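Oxalate biosynthetic component 1 (Burkholderia thailandensis, PDB 5IKY) is a bifunctional enzyme that makes oxalate under quorum-sensing control, acting as a serine hydrolase with an additional lyase activity. Local coordinates at residues A[1040-1045]-A[1050-1055]; A[693-698]-A[1000-1005]; A[857-860]-A[866-869]; A[995-1000]-A[1072-1077]. One frame throughout, in Å; residues are numbered along the deposited sequence.

Interaction 1: residues A[1040-1045]-A[1050-1055]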
loop_
_atom_site.group_PDB
_atom_site.type_symbol
_atom_site.label_atom_id
_atom_site.label_comp_id
_atom_site.label_asym_id
_atom_site.label_seq_id
_atom_site.Cartn_x
_atom_site.Cartn_y
_atom_site.Cartn_z
ATOM N N VAL A 1040 12.431 8.851 16.637
ATOM C CA VAL A 1040 11.906 8.294 17.879
ATOM C C VAL A 1040 13.076 7.930 18.788
ATOM O O VAL A 1040 14.066 7.352 18.338
ATOM C CB VAL A 1040 11.022 7.056 17.623
ATOM C CG1 VAL A 1040 10.472 6.511 18.932
ATOM C CG2 VAL A 1040 9.886 7.407 16.674
ATOM N N TRP A 1041 12.966 8.277 20.066
ATOM C CA TRP A 1041 14.098 8.164 20.977
ATOM C C TRP A 1041 13.883 7.122 22.070
ATOM O O TRP A 1041 12.887 7.156 22.793
ATOM C CB TRP A 1041 14.393 9.530 21.590
ATOM C CG TRP A 1041 14.805 10.519 20.555
ATOM C CD1 TRP A 1041 13.989 11.326 19.814
ATOM C CD2 TRP A 1041 16.137 10.779 20.109
ATOM N NE1 TRP A 1041 14.737 12.088 18.949
ATOM C CE2 TRP A 1041 16.059 11.767 19.107
ATOM C CE3 TRP A 1041 17.390 10.274 20.464
ATOM C CZ2 TRP A 1041 17.188 12.264 18.463
ATOM C CZ3 TRP A 1041 18.504 10.767 19.824
ATOM C CH2 TRP A 1041 18.399 11.751 18.833
ATOM N N GLN A 1042 14.833 6.197 22.179
ATOM C CA GLN A 1042 14.709 5.066 23.092
ATOM C C GLN A 1042 15.923 4.928 24.006
ATOM O O GLN A 1042 17.061 5.115 23.575
ATOM C CB GLN A 1042 14.504 3.771 22.301
ATOM C CG GLN A 1042 13.652 3.936 21.050
ATOM C CD GLN A 1042 13.252 2.611 20.433
ATOM O OE1 GLN A 1042 13.333 2.431 19.217
ATOM N NE2 GLN A 1042 12.813 1.677 21.268
ATOM N N ASP A 1043 15.670 4.594 25.270
ATOM C CA ASP A 1043 16.735 4.371 26.242
ATOM C C ASP A 1043 16.715 2.931 26.743
ATOM O O ASP A 1043 15.689 2.446 27.218
ATOM C CB ASP A 1043 16.606 5.339 27.419
ATOM C CG ASP A 1043 16.712 6.790 26.996
ATOM O OD1 ASP A 1043 15.677 7.376 26.615
ATOM O OD2 ASP A 1043 17.831 7.346 27.046
ATOM N N GLY A 1044 17.851 2.253 26.634
ATOM C CA GLY A 1044 17.946 0.863 27.037
ATOM C C GLY A 1044 18.179 0.687 28.524
ATOM O O GLY A 1044 18.428 1.656 29.242
ATOM N N ARG A 1045 18.094 -0.558 28.981
ATOM C CA ARG A 1045 18.310 -0.885 30.387
ATOM C C ARG A 1045 19.738 -0.571 30.812
ATOM O O ARG A 1045 19.988 -0.205 31.960
ATOM C CB ARG A 1045 17.998 -2.363 30.647
ATOM C CG ARG A 1045 16.526 -2.731 30.516
ATOM C CD ARG A 1045 15.841 -2.786 31.874
ATOM N NE ARG A 1045 16.194 -3.991 32.621
ATOM C CZ ARG A 1045 15.430 -5.077 32.697
ATOM N NH1 ARG A 1045 14.261 -5.113 32.070
ATOM N NH2 ARG A 1045 15.833 -6.127 33.399
ATOM N N VAL A 1050 19.115 4.934 21.273
ATOM C CA VAL A 1050 18.846 4.694 19.861
ATOM C C VAL A 1050 17.917 5.750 19.267
ATOM O O VAL A 1050 16.789 5.931 19.728
ATOM C CB VAL A 1050 18.229 3.302 19.634
ATOM C CG1 VAL A 1050 17.870 3.112 18.166
ATOM C CG2 VAL A 1050 19.187 2.213 20.100
ATOM N N ALA A 1051 18.404 6.444 18.243
ATOM C CA ALA A 1051 17.604 7.428 17.523
ATOM C C ALA A 1051 16.986 6.800 16.282
ATOM O O ALA A 1051 17.631 6.711 15.237
ATOM C CB ALA A 1051 18.453 8.625 17.141
ATOM N N ARG A 1052 15.736 6.371 16.400
ATOM C CA ARG A 1052 15.054 5.692 15.305
ATOM C C ARG A 1052 14.264 6.669 14.440
ATOM O O ARG A 1052 13.306 7.285 14.907
ATOM C CB ARG A 1052 14.119 4.613 15.858
ATOM C CG ARG A 1052 13.667 3.586 14.833
ATOM C CD ARG A 1052 14.506 2.323 14.917
ATOM N NE ARG A 1052 14.409 1.695 16.232
ATOM C CZ ARG A 1052 15.004 0.553 16.563
ATOM N NH1 ARG A 1052 15.745 -0.094 15.673
ATOM N NH2 ARG A 1052 14.859 0.057 17.784
ATOM N N LEU A 1053 14.663 6.809 13.179
ATOM C CA LEU A 1053 13.916 7.642 12.240
ATOM C C LEU A 1053 12.756 6.857 11.638
ATOM O O LEU A 1053 12.933 5.728 11.174
ATOM C CB LEU A 1053 14.822 8.169 11.122
ATOM C CG LEU A 1053 16.046 9.021 11.464
ATOM C CD1 LEU A 1053 16.398 9.916 10.283
ATOM C CD2 LEU A 1053 15.833 9.847 12.721
ATOM N N THR A 1054 11.571 7.457 11.644
ATOM C CA THR A 1054 10.389 6.814 11.082
ATOM C C THR A 1054 9.859 7.588 9.880
ATOM O O THR A 1054 10.026 8.804 9.791
ATOM C CB THR A 1054 9.265 6.674 12.129
ATOM O OG1 THR A 1054 8.837 7.974 12.555
ATOM C CG2 THR A 1054 9.750 5.882 13.333
ATOM N N GLY A 1055 9.223 6.871 8.958
ATOM C CA GLY A 1055 8.641 7.483 7.778
ATOM C C GLY A 1055 9.634 7.644 6.646
ATOM O O GLY A 1055 9.305 8.182 5.589
#

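Interaction 2: residues A[693-698]-A[1000-1005]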
loop_
_atom_site.group_PDB
_atom_site.type_symbol
_atom_site.label_atom_id
_atom_site.label_comp_id
_atom_site.label_asym_id
_atom_site.label_seq_id
_atom_site.Cartn_x
_atom_site.Cartn_y
_atom_site.Cartn_z
ATOM N N ILE A 693 10.024 -14.576 0.512
ATOM C CA ILE A 693 8.611 -14.392 0.839
ATOM C C ILE A 693 8.369 -13.213 1.799
ATOM O O ILE A 693 7.474 -12.402 1.551
ATOM C CB ILE A 693 8.000 -15.679 1.439
ATOM C CG1 ILE A 693 8.017 -16.804 0.403
ATOM C CG2 ILE A 693 6.573 -15.430 1.922
ATOM C CD1 ILE A 693 7.535 -18.130 0.945
ATOM N N PRO A 694 9.155 -13.099 2.889
ATOM C CA PRO A 694 8.895 -11.928 3.737
ATOM C C PRO A 694 9.290 -10.622 3.058
ATOM O O PRO A 694 10.290 -10.589 2.342
ATOM C CB PRO A 694 9.774 -12.175 4.973
ATOM C CG PRO A 694 10.145 -13.615 4.917
ATOM C CD PRO A 694 10.208 -13.953 3.466
ATOM N N CYS A 695 8.502 -9.575 3.281
ATOM C CA CYS A 695 8.807 -8.231 2.794
ATOM C C CYS A 695 8.994 -8.183 1.276
ATOM O O CYS A 695 9.996 -7.677 0.773
ATOM C CB CYS A 695 10.047 -7.691 3.502
ATOM S SG CYS A 695 9.890 -7.694 5.301
ATOM N N ARG A 696 8.010 -8.717 0.562
ATOM C CA ARG A 696 7.979 -8.702 -0.895
ATOM C C ARG A 696 7.573 -7.333 -1.437
ATOM O O ARG A 696 6.946 -6.538 -0.736
ATOM C CB ARG A 696 6.992 -9.754 -1.407
ATOM C CG ARG A 696 7.591 -11.042 -1.916
ATOM C CD ARG A 696 6.472 -11.969 -2.375
ATOM N NE ARG A 696 5.508 -11.271 -3.225
ATOM C CZ ARG A 696 4.187 -11.336 -3.077
ATOM N NH1 ARG A 696 3.657 -12.074 -2.111
ATOM N NH2 ARG A 696 3.392 -10.663 -3.899
ATOM N N TYR A 697 7.925 -7.066 -2.691
ATOM C CA TYR A 697 7.336 -5.952 -3.422
ATOM C C TYR A 697 6.054 -6.429 -4.087
ATOM O O TYR A 697 5.910 -7.614 -4.386
ATOM C CB TYR A 697 8.287 -5.407 -4.492
ATOM C CG TYR A 697 9.406 -4.535 -3.979
ATOM C CD1 TYR A 697 9.147 -3.290 -3.422
ATOM C CD2 TYR A 697 10.730 -4.945 -4.080
ATOM C CE1 TYR A 697 10.175 -2.486 -2.959
ATOM C CE2 TYR A 697 11.761 -4.151 -3.623
ATOM C CZ TYR A 697 11.480 -2.924 -3.064
ATOM O OH TYR A 697 12.513 -2.136 -2.610
ATOM N N ASN A 698 5.125 -5.511 -4.326
ATOM C CA ASN A 698 4.006 -5.813 -5.203
ATOM C C ASN A 698 4.487 -5.694 -6.650
ATOM O O ASN A 698 5.645 -5.352 -6.890
ATOM C CB ASN A 698 2.814 -4.896 -4.923
ATOM C CG ASN A 698 3.149 -3.429 -5.090
ATOM O OD1 ASN A 698 4.317 -3.045 -5.148
ATOM N ND2 ASN A 698 2.117 -2.596 -5.151
ATOM N N SER A 1000 16.611 -4.652 4.369
ATOM C CA SER A 1000 16.749 -4.249 5.762
ATOM C C SER A 1000 15.515 -4.642 6.565
ATOM O O SER A 1000 15.624 -5.037 7.725
ATOM C CB SER A 1000 16.985 -2.745 5.875
ATOM O OG SER A 1000 18.252 -2.383 5.353
ATOM N N LEU A 1001 14.344 -4.527 5.944
ATOM C CA LEU A 1001 13.099 -4.918 6.594
ATOM C C LEU A 1001 13.085 -6.408 6.906
ATOM O O LEU A 1001 12.752 -6.813 8.017
ATOM C CB LEU A 1001 11.895 -4.559 5.727
ATOM C CG LEU A 1001 11.145 -3.286 6.117
ATOM C CD1 LEU A 1001 9.877 -3.161 5.301
ATOM C CD2 LEU A 1001 10.825 -3.283 7.597
ATOM N N ALA A 1002 13.456 -7.218 5.918
ATOM C CA ALA A 1002 13.481 -8.668 6.079
ATOM C C ALA A 1002 14.471 -9.100 7.158
ATOM O O ALA A 1002 14.331 -10.171 7.747
ATOM C CB ALA A 1002 13.822 -9.340 4.754
ATOM N N GLY A 1003 15.468 -8.261 7.416
ATOM C CA GLY A 1003 16.494 -8.578 8.391
ATOM C C GLY A 1003 16.207 -8.035 9.779
ATOM O O GLY A 1003 16.982 -8.261 10.708
ATOM N N THR A 1004 15.093 -7.322 9.924
ATOM C CA THR A 1004 14.753 -6.698 11.200
ATOM C C THR A 1004 13.361 -7.093 11.677
ATOM O O THR A 1004 12.584 -7.691 10.931
ATOM C CB THR A 1004 14.829 -5.166 11.115
ATOM O OG1 THR A 1004 14.079 -4.712 9.980
ATOM C CG2 THR A 1004 16.274 -4.718 10.971
ATOM N N THR A 1005 13.050 -6.756 12.925
ATOM C CA THR A 1005 11.759 -7.106 13.512
ATOM C C THR A 1005 11.097 -5.914 14.193
ATOM O O THR A 1005 10.015 -6.042 14.763
ATOM C CB THR A 1005 11.893 -8.250 14.542
ATOM O OG1 THR A 1005 12.755 -7.838 15.610
ATOM C CG2 THR A 1005 12.460 -9.504 13.889
#

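Interaction 3: residues A[857-860]-A[866-869]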
loop_
_atom_site.group_PDB
_atom_site.type_symbol
_atom_site.label_atom_id
_atom_site.label_comp_id
_atom_site.label_asym_id
_atom_site.label_seq_id
_atom_site.Cartn_x
_atom_site.Cartn_y
_atom_site.Cartn_z
ATOM N N PHE A 857 21.028 -12.818 11.110
ATOM C CA PHE A 857 19.815 -13.373 11.705
ATOM C C PHE A 857 20.095 -14.160 12.981
ATOM O O PHE A 857 19.267 -14.191 13.891
ATOM C CB PHE A 857 19.091 -14.266 10.697
ATOM C CG PHE A 857 18.368 -13.503 9.624
ATOM C CD1 PHE A 857 17.230 -12.774 9.925
ATOM C CD2 PHE A 857 18.823 -13.516 8.315
ATOM C CE1 PHE A 857 16.560 -12.072 8.944
ATOM C CE2 PHE A 857 18.157 -12.814 7.328
ATOM C CZ PHE A 857 17.023 -12.091 7.643
ATOM N N ALA A 858 21.255 -14.803 13.044
ATOM C CA ALA A 858 21.643 -15.544 14.238
ATOM C C ALA A 858 21.860 -14.585 15.403
ATOM O O ALA A 858 21.576 -14.916 16.554
ATOM C CB ALA A 858 22.897 -16.364 13.977
ATOM N N LEU A 859 22.365 -13.395 15.093
ATOM C CA LEU A 859 22.559 -12.359 16.100
ATOM C C LEU A 859 21.208 -11.878 16.613
ATOM O O LEU A 859 21.039 -11.627 17.807
ATOM C CB LEU A 859 23.361 -11.189 15.530
ATOM C CG LEU A 859 23.781 -10.113 16.533
ATOM C CD1 LEU A 859 24.704 -10.702 17.587
ATOM C CD2 LEU A 859 24.444 -8.943 15.827
ATOM N N ASN A 860 20.251 -11.752 15.699
ATOM C CA ASN A 860 18.878 -11.409 16.055
ATOM C C ASN A 860 18.283 -12.385 17.062
ATOM O O ASN A 860 17.546 -11.988 17.965
ATOM C CB ASN A 860 17.991 -11.378 14.807
ATOM C CG ASN A 860 18.095 -10.075 14.039
ATOM O OD1 ASN A 860 18.958 -9.240 14.311
ATOM N ND2 ASN A 860 17.210 -9.899 13.068
ATOM N N ILE A 866 26.084 -12.845 23.615
ATOM C CA ILE A 866 27.136 -13.857 23.665
ATOM C C ILE A 866 27.636 -14.290 22.287
ATOM O O ILE A 866 28.685 -14.923 22.175
ATOM C CB ILE A 866 26.663 -15.122 24.421
ATOM C CG1 ILE A 866 25.584 -15.855 23.620
ATOM C CG2 ILE A 866 26.164 -14.768 25.816
ATOM C CD1 ILE A 866 25.155 -17.170 24.234
ATOM N N TYR A 867 26.892 -13.948 21.240
ATOM C CA TYR A 867 27.211 -14.423 19.895
ATOM C C TYR A 867 28.064 -13.437 19.099
ATOM O O TYR A 867 27.780 -12.239 19.065
ATOM C CB TYR A 867 25.920 -14.727 19.128
ATOM C CG TYR A 867 26.127 -15.271 17.732
ATOM C CD1 TYR A 867 26.124 -14.428 16.629
ATOM C CD2 TYR A 867 26.314 -16.631 17.516
ATOM C CE1 TYR A 867 26.308 -14.919 15.353
ATOM C CE2 TYR A 867 26.498 -17.133 16.241
ATOM C CZ TYR A 867 26.494 -16.272 15.164
ATOM O OH TYR A 867 26.677 -16.762 13.891
ATOM N N PHE A 868 29.108 -13.958 18.458
ATOM C CA PHE A 868 29.943 -13.166 17.559
ATOM C C PHE A 868 30.685 -14.069 16.572
ATOM O O PHE A 868 31.074 -15.186 16.911
ATOM C CB PHE A 868 30.934 -12.305 18.349
ATOM C CG PHE A 868 31.957 -13.096 19.114
ATOM C CD1 PHE A 868 31.653 -13.639 20.351
ATOM C CD2 PHE A 868 33.230 -13.282 18.601
ATOM C CE1 PHE A 868 32.596 -14.362 21.057
ATOM C CE2 PHE A 868 34.179 -14.002 19.304
ATOM C CZ PHE A 868 33.860 -14.544 20.533
ATOM N N SER A 869 30.879 -13.576 15.352
ATOM C CA SER A 869 31.511 -14.362 14.296
ATOM C C SER A 869 33.027 -14.223 14.304
ATOM O O SER A 869 33.583 -13.387 15.017
ATOM C CB SER A 869 30.972 -13.949 12.925
ATOM O OG SER A 869 31.350 -12.619 12.607
#

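Interaction 4: residues A[995-1000]-A[1072-1077]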
loop_
_atom_site.group_PDB
_atom_site.type_symbol
_atom_site.label_atom_id
_atom_site.label_comp_id
_atom_site.label_asym_id
_atom_site.label_seq_id
_atom_site.Cartn_x
_atom_site.Cartn_y
_atom_site.Cartn_z
ATOM N N PHE A 995 11.453 2.448 4.658
ATOM C CA PHE A 995 10.351 1.495 4.609
ATOM C C PHE A 995 10.442 0.577 3.395
ATOM O O PHE A 995 10.109 -0.604 3.476
ATOM C CB PHE A 995 9.013 2.233 4.603
ATOM C CG PHE A 995 7.837 1.358 4.273
ATOM C CD1 PHE A 995 7.372 0.425 5.186
ATOM C CD2 PHE A 995 7.187 1.479 3.055
ATOM C CE1 PHE A 995 6.286 -0.379 4.887
ATOM C CE2 PHE A 995 6.101 0.680 2.750
ATOM C CZ PHE A 995 5.650 -0.251 3.667
ATOM N N ASN A 996 10.893 1.121 2.270
ATOM C CA ASN A 996 11.008 0.335 1.047
ATOM C C ASN A 996 12.335 -0.408 0.967
ATOM O O ASN A 996 12.631 -1.061 -0.035
ATOM C CB ASN A 996 10.835 1.225 -0.182
ATOM C CG ASN A 996 11.735 2.438 -0.147
ATOM O OD1 ASN A 996 11.934 3.045 0.904
ATOM N ND2 ASN A 996 12.292 2.795 -1.298
ATOM N N ASP A 997 13.139 -0.301 2.019
ATOM C CA ASP A 997 14.360 -1.089 2.109
ATOM C C ASP A 997 13.984 -2.502 2.537
ATOM O O ASP A 997 14.089 -2.855 3.712
ATOM C CB ASP A 997 15.352 -0.463 3.091
ATOM C CG ASP A 997 16.741 -1.058 2.977
ATOM O OD1 ASP A 997 16.883 -2.151 2.388
ATOM O OD2 ASP A 997 17.696 -0.437 3.490
ATOM N N VAL A 998 13.547 -3.302 1.570
ATOM C CA VAL A 998 12.998 -4.618 1.856
ATOM C C VAL A 998 14.047 -5.578 2.418
ATOM O O VAL A 998 13.718 -6.479 3.188
ATOM C CB VAL A 998 12.351 -5.236 0.597
ATOM C CG1 VAL A 998 11.157 -4.407 0.163
ATOM C CG2 VAL A 998 13.366 -5.353 -0.532
ATOM N N ARG A 999 15.309 -5.380 2.051
ATOM C CA ARG A 999 16.368 -6.249 2.552
ATOM C C ARG A 999 16.667 -5.934 4.013
ATOM O O ARG A 999 16.935 -6.842 4.805
ATOM C CB ARG A 999 17.637 -6.124 1.712
ATOM C CG ARG A 999 18.559 -7.327 1.859
ATOM C CD ARG A 999 19.893 -7.135 1.155
ATOM N NE ARG A 999 20.765 -8.290 1.365
ATOM C CZ ARG A 999 22.091 -8.257 1.287
ATOM N NH1 ARG A 999 22.714 -7.122 1.004
ATOM N NH2 ARG A 999 22.794 -9.362 1.493
ATOM N N SER A 1000 16.611 -4.652 4.369
ATOM C CA SER A 1000 16.749 -4.249 5.762
ATOM C C SER A 1000 15.515 -4.642 6.565
ATOM O O SER A 1000 15.624 -5.037 7.725
ATOM C CB SER A 1000 16.985 -2.745 5.875
ATOM O OG SER A 1000 18.252 -2.383 5.353
ATOM N N ARG A 1072 23.943 4.959 -1.545
ATOM C CA ARG A 1072 23.962 6.239 -2.246
ATOM C C ARG A 1072 22.675 7.023 -2.005
ATOM O O ARG A 1072 22.720 8.176 -1.578
ATOM C CB ARG A 1072 24.177 6.027 -3.747
ATOM N N ARG A 1073 21.531 6.395 -2.272
ATOM C CA ARG A 1073 20.237 7.048 -2.080
ATOM C C ARG A 1073 19.998 7.412 -0.620
ATOM O O ARG A 1073 19.343 8.411 -0.324
ATOM C CB ARG A 1073 19.094 6.160 -2.576
ATOM C CG ARG A 1073 19.078 5.911 -4.073
ATOM C CD ARG A 1073 17.807 5.177 -4.480
ATOM N NE ARG A 1073 17.975 4.424 -5.718
ATOM C CZ ARG A 1073 17.849 4.945 -6.934
ATOM N NH1 ARG A 1073 17.562 6.231 -7.081
ATOM N NH2 ARG A 1073 18.019 4.180 -8.005
ATOM N N TYR A 1074 20.524 6.595 0.287
ATOM C CA TYR A 1074 20.403 6.866 1.715
ATOM C C TYR A 1074 21.077 8.184 2.069
ATOM O O TYR A 1074 20.568 8.957 2.882
ATOM C CB TYR A 1074 21.012 5.732 2.540
ATOM C CG TYR A 1074 20.000 4.740 3.058
ATOM C CD1 TYR A 1074 19.144 5.075 4.100
ATOM C CD2 TYR A 1074 19.907 3.463 2.519
ATOM C CE1 TYR A 1074 18.216 4.172 4.584
ATOM C CE2 TYR A 1074 18.982 2.551 2.998
ATOM C CZ TYR A 1074 18.139 2.912 4.031
ATOM O OH TYR A 1074 17.216 2.011 4.511
ATOM N N LEU A 1075 22.223 8.434 1.446
ATOM C CA LEU A 1075 22.981 9.652 1.695
ATOM C C LEU A 1075 22.506 10.802 0.810
ATOM O O LEU A 1075 22.486 11.956 1.237
ATOM C CB LEU A 1075 24.474 9.402 1.473
ATOM C CG LEU A 1075 25.120 8.378 2.406
ATOM C CD1 LEU A 1075 26.573 8.142 2.022
ATOM C CD2 LEU A 1075 25.011 8.828 3.856
ATOM N N ALA A 1076 22.121 10.482 -0.422
ATOM C CA ALA A 1076 21.679 11.497 -1.374
ATOM C C ALA A 1076 20.384 12.159 -0.922
ATOM O O ALA A 1076 20.272 13.385 -0.920
ATOM C CB ALA A 1076 21.504 10.889 -2.760
ATOM N N ALA A 1077 19.410 11.341 -0.534
ATOM C CA ALA A 1077 18.103 11.844 -0.127
ATOM C C ALA A 1077 18.100 12.319 1.324
ATOM O O ALA A 1077 17.051 12.662 1.870
ATOM C CB ALA A 1077 17.038 10.772 -0.335
#

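Interaction 1: residues A[1040-1045]-A[1050-1055]
Gln1042 OE1 is gripped by two nitrogens of Arg1052, NE at 3.3 Å and NH2 at 3.2 Å. The oxygen lies near the guanidinium plane, so the arginine presents its side to it. NE comes almost straight at the end of the C=O bond, whereas NH2 approaches from above the amide plane, the two groups being turned 52° apart. Arginine suits the place because bends at chi2 (98°) and chi3 (60°) lay its guanidinium face over Val1050 CG1 of its own strand, with the edge toward Gln1042, while NH1 still reaches Tyr1009 OH. On the same face Val1040 CG2 meets Thr1054 CG2 at 3.7 Å; the threonine hydroxyl is bonded to Thr1038 O. The opposite face carries Trp1041 and Ala1051. There the small methyl CB sits over the indole in a CH-pi contact, 3.7 Å from the six-membered ring centroid, and a flat ring can lie close on so short a side chain. Between the faces runs the backbone ladder: Gln1042 N donates to Val1050 O and Val1050 N to Gln1042 O, each at 3.1 Å, and Arg1052 N donates to Val1040 O at 2.7 Å. This is an antiparallel beta hairpin, with 1038-1043 the outermost strand at one end of the alpha/beta-hydrolase domain's mixed sheet.

Interaction 2: residues A[693-698]-A[1000-1005]
The boundary between the cap and the alpha/beta-hydrolase domain is bridged here by Cys695, from the loop leading into strand 696-697, packing on Leu1001 and Ala1002 of the short helix 998-1002. The thiol does nearly all the touching. Its SG lies 3.7 Å from Leu1001 CB and equally 3.7 Å from Ala1002 N, which is van der Waals contact and not a hydrogen bond, and it reaches Ala1002 CB at 4.3 Å. With SG beside the backbone N and opposite the carbonyl carbon (chi1 -56°), the sulfur points at the helix backbone between these two residues. Cysteine fits because it is short, apolar enough for a buried seam and carries one large polarisable atom; alanine on the other side lets the loop come near, the CA atoms of Cys695 and Ala1002 being 5.7 Å apart. The carbonyl O of Pro694 makes a looser approach to Ala1002 CB, while the proline ring packs on Phe535 and Tyr715. Within the helix segment Thr1004 OG1 donates to Ser1000 O at 2.8 Å. Cap residues take other carbonyls there: Arg710 NH1 binds Leu1001 O and Tyr715 OH binds Ala1002 O. The Cys695 contact itself is therefore dispersive and small, 137 Å² in all, and orientation at this interface probably comes from the polar bonds around it.

Interaction 3: residues A[857-860]-A[866-869]
The contact across these segments is apolar and rests on one ring, that of Tyr867, laid against the last turn of helix 849-860. Ala858 CB approaches the phenol end obliquely, 3.8 Å from Tyr867 CZ and also 3.8 Å from Tyr867 OH. Leu859 works differently: its CD1 methyl stands at the ring edge near the plane, 4.1 Å from Tyr867 CD1, and lies closer still, at 3.7 Å, to the carbonyl Tyr867 O. The tyrosine ring is carried toward the helix because CG stands opposite the backbone N (chi1 -178°). Alanine is small enough to let the aromatic approach the helix surface, while leucine is long enough to touch Tyr867 and also Ala939 and Gln943 of helix 937-955.

Polar bonds are made around this core. Asp862 OD2 accepts from the backbone N of both Ile866 and Tyr867, fixing the turn that brings the chain back. Ser869 occupies the N-cap position of helix 870-879, its OG bonded to Ser872 OG. Tyrosine thus serves two environments at once: its ring packs by van der Waals contact against Ala858 and Leu859, and its hydroxyl has weak polar partners in Glu549 and Asn855.

Interaction 4: residues A[995-1000]-A[1072-1077]
Strikingly, the whole contact comes down to one pair, Asp997 and Tyr1074, whose side chains bridge backbones still 10.0 Å apart at their CA atoms. Tyr1074 OH donates to Asp997 OD2 at 2.7 Å, and the aspartate oxygen accepts with its anti lone pair, the one facing away from the other carboxylate oxygen. OD2 meets the ring at its edge, near its plane, with the carboxylate turned 50° from the ring; Tyr1074 CE2 is 3.3 Å from Asp997 OD2. Tyrosine suits the place because its rigid length spans the gap and its hydroxyl can also accept, as it does from Ala994 N.

A second hydroxyl holds the same oxygen: Ser1000 OG donates to Asp997 OD2 at 2.8 Å, coming from above the carboxylate plane. The other oxygen, Asp997 OD1, takes the backbone N of Ser1000 at 3.2 Å, which makes Asp997 the N-cap of helix 998-1002, and it is also bonded to His1069 ND1. Asp997 sits at the centre of an inverse gamma turn, and its CG stands opposite the backbone N (chi1 -167°), swung toward the tyrosine. An aspartate following a strand of the central sheet and paired with a histidine from a later loop is consistent with the acid and histidine of an alpha/beta-hydrolase catalytic triad.

With donors on both oxygens and in different directions, the carboxylate should be held in rotation; if Asp997 is the triad acid, Tyr1074 and Ser1000 would be second-shell residues orienting OD1 toward His1069.

Interactions 2 and 4 are the most closely joined: they share Ser1000 and helix 998-1002, their centres lie about 13 Å apart, and Tyr697 OH makes a weak bond to Asn996 O. The cap thus packs on the very helix capped by Asp997, beside the presumed triad acid. Interaction 3 reaches Gly1003, next to that helix in the chain, through a probable hydrogen bond, Asn860 ND2 to Gly1003 O at 2.9 Å, though its centre is about 20 Å from that of interaction 2. Interaction 1 touches none of the others; its nearest atoms come within about 6 Å of interaction 4. The magnesium ion, bound by His227 and Glu477, belongs to a separate part of the chain.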